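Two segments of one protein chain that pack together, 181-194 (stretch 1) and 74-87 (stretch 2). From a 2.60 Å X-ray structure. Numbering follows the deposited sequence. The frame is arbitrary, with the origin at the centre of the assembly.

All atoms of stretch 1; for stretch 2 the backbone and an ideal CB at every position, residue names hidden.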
# COMPACT_ATOMS: atom_id res chain seq x y z
N THR A 181 10.52 12.99 6.68
CA THR A 181 11.64 12.08 6.91
C THR A 181 11.15 10.66 7.14
O THR A 181 11.73 9.71 6.60
CB THR A 181 12.47 12.58 8.09
OG1 THR A 181 11.59 13.00 9.13
CG2 THR A 181 13.33 13.75 7.66
N SER A 182 10.05 10.51 7.89
CA SER A 182 9.46 9.22 8.25
C SER A 182 9.06 8.36 7.07
O SER A 182 8.82 7.17 7.26
CB SER A 182 8.20 9.40 9.09
OG SER A 182 8.47 9.60 10.46
N LEU A 183 8.94 8.94 5.87
CA LEU A 183 8.54 8.19 4.68
C LEU A 183 9.67 8.05 3.68
O LEU A 183 9.50 7.40 2.64
CB LEU A 183 7.33 8.84 4.01
CG LEU A 183 6.07 8.97 4.86
CD1 LEU A 183 5.07 9.77 4.10
CD2 LEU A 183 5.49 7.61 5.23
N ARG A 184 10.83 8.63 3.99
CA ARG A 184 11.87 8.73 2.99
C ARG A 184 12.43 7.36 2.63
O ARG A 184 12.97 7.19 1.53
CB ARG A 184 12.94 9.69 3.47
CG ARG A 184 12.64 11.14 3.06
CD ARG A 184 13.40 12.09 3.95
NE ARG A 184 12.75 13.38 4.13
CZ ARG A 184 13.40 14.47 4.54
NH1 ARG A 184 14.70 14.42 4.80
NH2 ARG A 184 12.74 15.61 4.69
N ALA A 185 12.42 6.41 3.56
CA ALA A 185 12.82 5.06 3.18
C ALA A 185 11.95 4.56 2.03
O ALA A 185 12.46 4.20 0.96
CB ALA A 185 12.74 4.10 4.38
N GLY A 186 10.63 4.60 2.21
CA GLY A 186 9.75 4.05 1.20
C GLY A 186 9.92 4.76 -0.12
O GLY A 186 10.11 4.13 -1.16
N CYS A 187 9.94 6.09 -0.07
CA CYS A 187 10.22 6.89 -1.24
C CYS A 187 11.45 6.36 -1.96
O CYS A 187 11.38 6.00 -3.14
CB CYS A 187 10.42 8.35 -0.81
SG CYS A 187 10.49 9.50 -2.12
N ASN A 188 12.56 6.21 -1.23
CA ASN A 188 13.81 5.79 -1.86
C ASN A 188 13.71 4.39 -2.45
O ASN A 188 14.26 4.11 -3.53
CB ASN A 188 14.96 5.91 -0.87
CG ASN A 188 15.49 7.34 -0.78
OD1 ASN A 188 15.73 7.99 -1.81
ND2 ASN A 188 15.56 7.88 0.43
N TRP A 189 12.99 3.50 -1.77
CA TRP A 189 12.77 2.15 -2.29
C TRP A 189 12.24 2.18 -3.72
O TRP A 189 12.60 1.34 -4.54
CB TRP A 189 11.80 1.45 -1.35
CG TRP A 189 11.44 0.05 -1.64
CD1 TRP A 189 12.00 -1.07 -1.11
CD2 TRP A 189 10.36 -0.39 -2.48
NE1 TRP A 189 11.35 -2.18 -1.59
CE2 TRP A 189 10.34 -1.78 -2.44
CE3 TRP A 189 9.43 0.28 -3.29
CZ2 TRP A 189 9.42 -2.54 -3.16
CZ3 TRP A 189 8.53 -0.46 -4.00
CH2 TRP A 189 8.53 -1.86 -3.93
N ARG A 190 11.42 3.18 -4.05
CA ARG A 190 10.85 3.24 -5.38
C ARG A 190 11.92 3.44 -6.46
O ARG A 190 11.76 2.97 -7.60
CB ARG A 190 9.81 4.36 -5.42
CG ARG A 190 9.24 4.63 -6.78
CD ARG A 190 8.63 6.00 -6.82
NE ARG A 190 8.42 6.43 -8.19
CZ ARG A 190 7.96 7.63 -8.53
NH1 ARG A 190 7.64 8.52 -7.61
NH2 ARG A 190 7.84 7.93 -9.80
N PHE A 191 13.01 4.13 -6.13
CA PHE A 191 14.07 4.39 -7.09
C PHE A 191 15.24 3.43 -6.99
O PHE A 191 16.09 3.42 -7.89
CB PHE A 191 14.58 5.82 -6.95
CG PHE A 191 13.54 6.84 -7.22
CD1 PHE A 191 13.21 7.12 -8.53
CD2 PHE A 191 12.89 7.49 -6.20
CE1 PHE A 191 12.26 8.05 -8.82
CE2 PHE A 191 11.92 8.42 -6.49
CZ PHE A 191 11.61 8.70 -7.81
N GLY A 192 15.29 2.60 -5.94
CA GLY A 192 16.39 1.67 -5.84
C GLY A 192 16.00 0.26 -6.24
O GLY A 192 16.22 -0.14 -7.38
N TRP A 193 15.33 -0.46 -5.34
CA TRP A 193 14.93 -1.83 -5.64
C TRP A 193 13.86 -1.86 -6.72
O TRP A 193 13.87 -2.73 -7.59
CB TRP A 193 14.42 -2.49 -4.37
CG TRP A 193 14.01 -3.95 -4.48
CD1 TRP A 193 14.73 -5.02 -4.04
CD2 TRP A 193 12.79 -4.49 -5.01
NE1 TRP A 193 14.04 -6.19 -4.27
CE2 TRP A 193 12.85 -5.89 -4.88
CE3 TRP A 193 11.66 -3.92 -5.61
CZ2 TRP A 193 11.84 -6.74 -5.31
CZ3 TRP A 193 10.66 -4.75 -6.05
CH2 TRP A 193 10.75 -6.15 -5.89
N PHE A 194 12.93 -0.90 -6.67
CA PHE A 194 11.80 -0.80 -7.57
C PHE A 194 12.17 -0.14 -8.89
O PHE A 194 11.41 -0.25 -9.86
CB PHE A 194 10.70 -0.01 -6.86
CG PHE A 194 9.35 -0.06 -7.52
CD1 PHE A 194 8.51 -1.16 -7.36
CD2 PHE A 194 8.91 1.01 -8.28
CE1 PHE A 194 7.26 -1.18 -7.94
CE2 PHE A 194 7.67 0.97 -8.88
CZ PHE A 194 6.83 -0.13 -8.70
N UNK A 74 0.06 4.01 8.73
CA UNK A 74 1.22 4.00 9.61
C UNK A 74 2.53 4.05 8.82
O UNK A 74 2.64 3.45 7.74
CB UNK A 74 1.19 2.76 10.50
N UNK A 75 3.53 4.75 9.37
CA UNK A 75 4.84 4.82 8.75
C UNK A 75 5.35 3.41 8.50
O UNK A 75 6.07 3.15 7.53
CB UNK A 75 5.82 5.61 9.62
N UNK A 76 4.88 2.49 9.32
CA UNK A 76 5.19 1.08 9.33
C UNK A 76 4.76 0.38 8.06
O UNK A 76 5.26 -0.72 7.75
CB UNK A 76 4.53 0.41 10.54
N UNK A 77 3.86 0.97 7.30
CA UNK A 77 3.29 0.31 6.15
C UNK A 77 3.90 0.77 4.83
O UNK A 77 3.23 0.78 3.80
CB UNK A 77 1.78 0.54 6.13
N UNK A 78 5.17 1.13 4.85
CA UNK A 78 5.99 1.47 3.71
C UNK A 78 6.61 0.22 3.09
O UNK A 78 6.82 -0.78 3.78
CB UNK A 78 7.08 2.46 4.12
N UNK A 79 6.95 0.30 1.81
CA UNK A 79 7.59 -0.83 1.15
C UNK A 79 9.02 -0.98 1.61
O UNK A 79 9.70 -0.01 1.97
CB UNK A 79 7.54 -0.67 -0.37
N UNK A 80 9.49 -2.23 1.59
CA UNK A 80 10.84 -2.54 2.03
C UNK A 80 11.31 -3.79 1.31
O UNK A 80 10.67 -4.28 0.37
CB UNK A 80 10.90 -2.72 3.55
N UNK A 81 12.45 -4.30 1.76
CA UNK A 81 13.06 -5.50 1.22
C UNK A 81 13.48 -6.42 2.36
O UNK A 81 13.84 -5.96 3.44
CB UNK A 81 14.26 -5.15 0.34
N UNK A 82 13.49 -7.71 2.06
CA UNK A 82 14.17 -8.71 2.87
C UNK A 82 14.98 -9.57 1.91
O UNK A 82 14.41 -10.23 1.03
CB UNK A 82 13.19 -9.55 3.69
N UNK A 83 16.30 -9.57 2.07
CA UNK A 83 17.13 -10.13 1.02
C UNK A 83 16.85 -9.41 -0.29
O UNK A 83 16.75 -8.17 -0.33
CB UNK A 83 16.89 -11.63 0.88
N UNK A 84 16.65 -10.16 -1.37
CA UNK A 84 16.32 -9.53 -2.64
C UNK A 84 14.82 -9.44 -2.88
O UNK A 84 14.41 -9.00 -3.95
CB UNK A 84 16.98 -10.30 -3.79
N UNK A 85 14.00 -9.80 -1.91
CA UNK A 85 12.56 -9.86 -2.12
C UNK A 85 11.95 -8.56 -1.65
O UNK A 85 12.28 -8.06 -0.57
CB UNK A 85 11.94 -11.05 -1.39
N UNK A 86 11.05 -8.01 -2.47
CA UNK A 86 10.29 -6.86 -2.05
C UNK A 86 9.14 -7.24 -1.14
O UNK A 86 8.62 -8.36 -1.18
CB UNK A 86 9.76 -6.10 -3.27
N UNK A 87 8.76 -6.29 -0.29
CA UNK A 87 7.66 -6.46 0.65
C UNK A 87 6.91 -5.15 0.76
O UNK A 87 7.50 -4.08 0.65
CB UNK A 87 8.16 -6.92 2.02

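At position 74 the CA-to-CB bond points away and no atom of stretch 1 lies within 5.5 Å of the ideal CB, so this contact sets no preference; the residue is Cys74, bonded covalently elsewhere in the structure.

Position 75 points toward stretch 1. Its ideal CB lies 4.1 Å from Ser182 O and 4.8 Å from Leu183 CD2, a setting of mixed polarity in which a short polar or a modest aliphatic side chain would fit. The deposited Asn75 (chi1 m) places OD1 3.6 Å from Leu183 CD2, while ND2 comes 3.4 Å from Ser182 OG at an angle too poor for a hydrogen bond. ND2 is hydrogen-bonded elsewhere in the structure.

Positions 76 and 77 have nothing of stretch 1 within 5.5 Å of the ideal CB, leaving the choice open; they are Asp76 and Gln77. The backbone turns here, with Gln77 N donating to Cys74 O at 2.8 Å.

Position 78 points toward the start of the helix, its ideal CB 4.3 Å from Gly186 CA. Within reach are the carbonyls of Ser182 and Leu183 and the backbone NH of Gly186, which lacks a partner four residues back within the helix. A long, flexible side chain able both to donate and to accept would suit, and Gln78 is such a residue. Its amide is probably turned over in the model, so individual bonds are not assigned, but its end clearly sits among these polar groups. The absence of a side chain at Gly186 lets the end of Gln78 approach the backbone.

Position 79 also points toward stretch 1, with its ideal CB 3.5 Å from Trp189 CD2. Phi/psi of -73/151° admits proline, and a compact apolar group would suit the indole face. Pro79 puts CB 3.5 Å from the centroid of the Trp189 six-membered ring, 11° off the normal, a CH-pi contact.

Position 80 points away, so its side chain is weakly constrained. Its carbonyl oxygen is within reach of the Trp189 indole, though the C=O bond does not point at it. The residue is Phe80; its O accepts a weak hydrogen bond from Trp189 NE1 (3.0 Å, 124°).

Position 81 lies sideways, its ideal CB 4.4 Å from Trp193 CD1 and 4.6 Å from Trp189 NE1. A small or beta-branched side chain would fit between the indoles. Thr81 brings CG2 to 3.5 Å from both Trp189 NE1 and Trp193 CD1.

Position 82 is out of reach, so many residues would serve; it is Gln82. Position 83 has phi/psi of 57/-132°, which favours glycine irrespective of stretch 1, and Gly83 occupies the type II' turn from Gln82 to position 85.

Position 84 lies sideways, 5.1 Å from Trp193 NE1 at the ideal CB, with several side chains possible. Asn84 contributes its backbone: Trp193 NE1 donates to Asn84 O (2.9 Å, 159°).

Position 85 points away; extended phi/psi (-96/134°) accommodates beta-branched and many other residues, here Val85.

At position 86 an ideal CB would lie 2.8 Å from Trp193 CH2, a clash, so only glycine suits this arrangement. Gly86 CA sits 4.0 Å from the centroid of the Trp193 six-membered ring, a CH-pi contact over its face.

Position 87 points away; extended phi/psi (-143/144°) accommodates beta-branched or aromatic residues, among others, here Tyr87.

Stretch 2 (74-87) CNDQQPFTQGNVGY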
# COMPACT_ATOMS: atom_id res chain seq x y z
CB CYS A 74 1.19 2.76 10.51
SG CYS A 74 -0.23 2.65 11.71
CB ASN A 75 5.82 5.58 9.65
CG ASN A 75 5.49 7.06 9.77
OD1 ASN A 75 5.03 7.68 8.82
ND2 ASN A 75 5.73 7.64 10.94
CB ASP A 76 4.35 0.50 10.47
CG ASP A 76 5.09 -0.45 11.30
OD1 ASP A 76 6.20 -0.79 10.88
OD2 ASP A 76 4.55 -0.86 12.35
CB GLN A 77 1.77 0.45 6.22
CG GLN A 77 1.23 -0.67 7.15
CD GLN A 77 -0.18 -0.44 7.65
OE1 GLN A 77 -1.02 0.13 6.96
NE2 GLN A 77 -0.45 -0.91 8.87
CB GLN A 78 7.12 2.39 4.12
CG GLN A 78 6.74 3.79 4.33
CD GLN A 78 7.96 4.58 4.65
OE1 GLN A 78 8.54 4.45 5.72
NE2 GLN A 78 8.41 5.35 3.70
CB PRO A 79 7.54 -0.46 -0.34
CG PRO A 79 7.47 1.03 -0.37
CD PRO A 79 6.72 1.43 0.88
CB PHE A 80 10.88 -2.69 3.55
CG PHE A 80 9.99 -3.77 4.08
CD1 PHE A 80 8.65 -3.52 4.32
CD2 PHE A 80 10.51 -5.00 4.44
CE1 PHE A 80 7.82 -4.50 4.84
CE2 PHE A 80 9.70 -5.97 4.98
CZ PHE A 80 8.35 -5.72 5.18
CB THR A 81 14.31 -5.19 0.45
OG1 THR A 81 15.24 -4.58 1.35
CG2 THR A 81 14.02 -4.25 -0.69
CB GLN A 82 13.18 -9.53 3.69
CG GLN A 82 13.83 -10.60 4.53
CD GLN A 82 13.14 -10.81 5.86
OE1 GLN A 82 13.51 -10.18 6.85
NE2 GLN A 82 12.17 -11.74 5.90
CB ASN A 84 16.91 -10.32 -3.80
CG ASN A 84 18.31 -10.71 -3.58
OD1 ASN A 84 18.63 -11.90 -3.46
ND2 ASN A 84 19.19 -9.72 -3.54
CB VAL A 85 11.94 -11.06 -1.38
CG1 VAL A 85 10.48 -11.21 -1.78
CG2 VAL A 85 12.72 -12.31 -1.70
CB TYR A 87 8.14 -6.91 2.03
CG TYR A 87 8.54 -8.35 2.02
CD1 TYR A 87 7.61 -9.34 2.26
CD2 TYR A 87 9.85 -8.74 1.75
CE1 TYR A 87 7.97 -10.67 2.23
CE2 TYR A 87 10.22 -10.07 1.71
CZ TYR A 87 9.27 -11.03 1.96
OH TYR A 87 9.63 -12.36 1.92
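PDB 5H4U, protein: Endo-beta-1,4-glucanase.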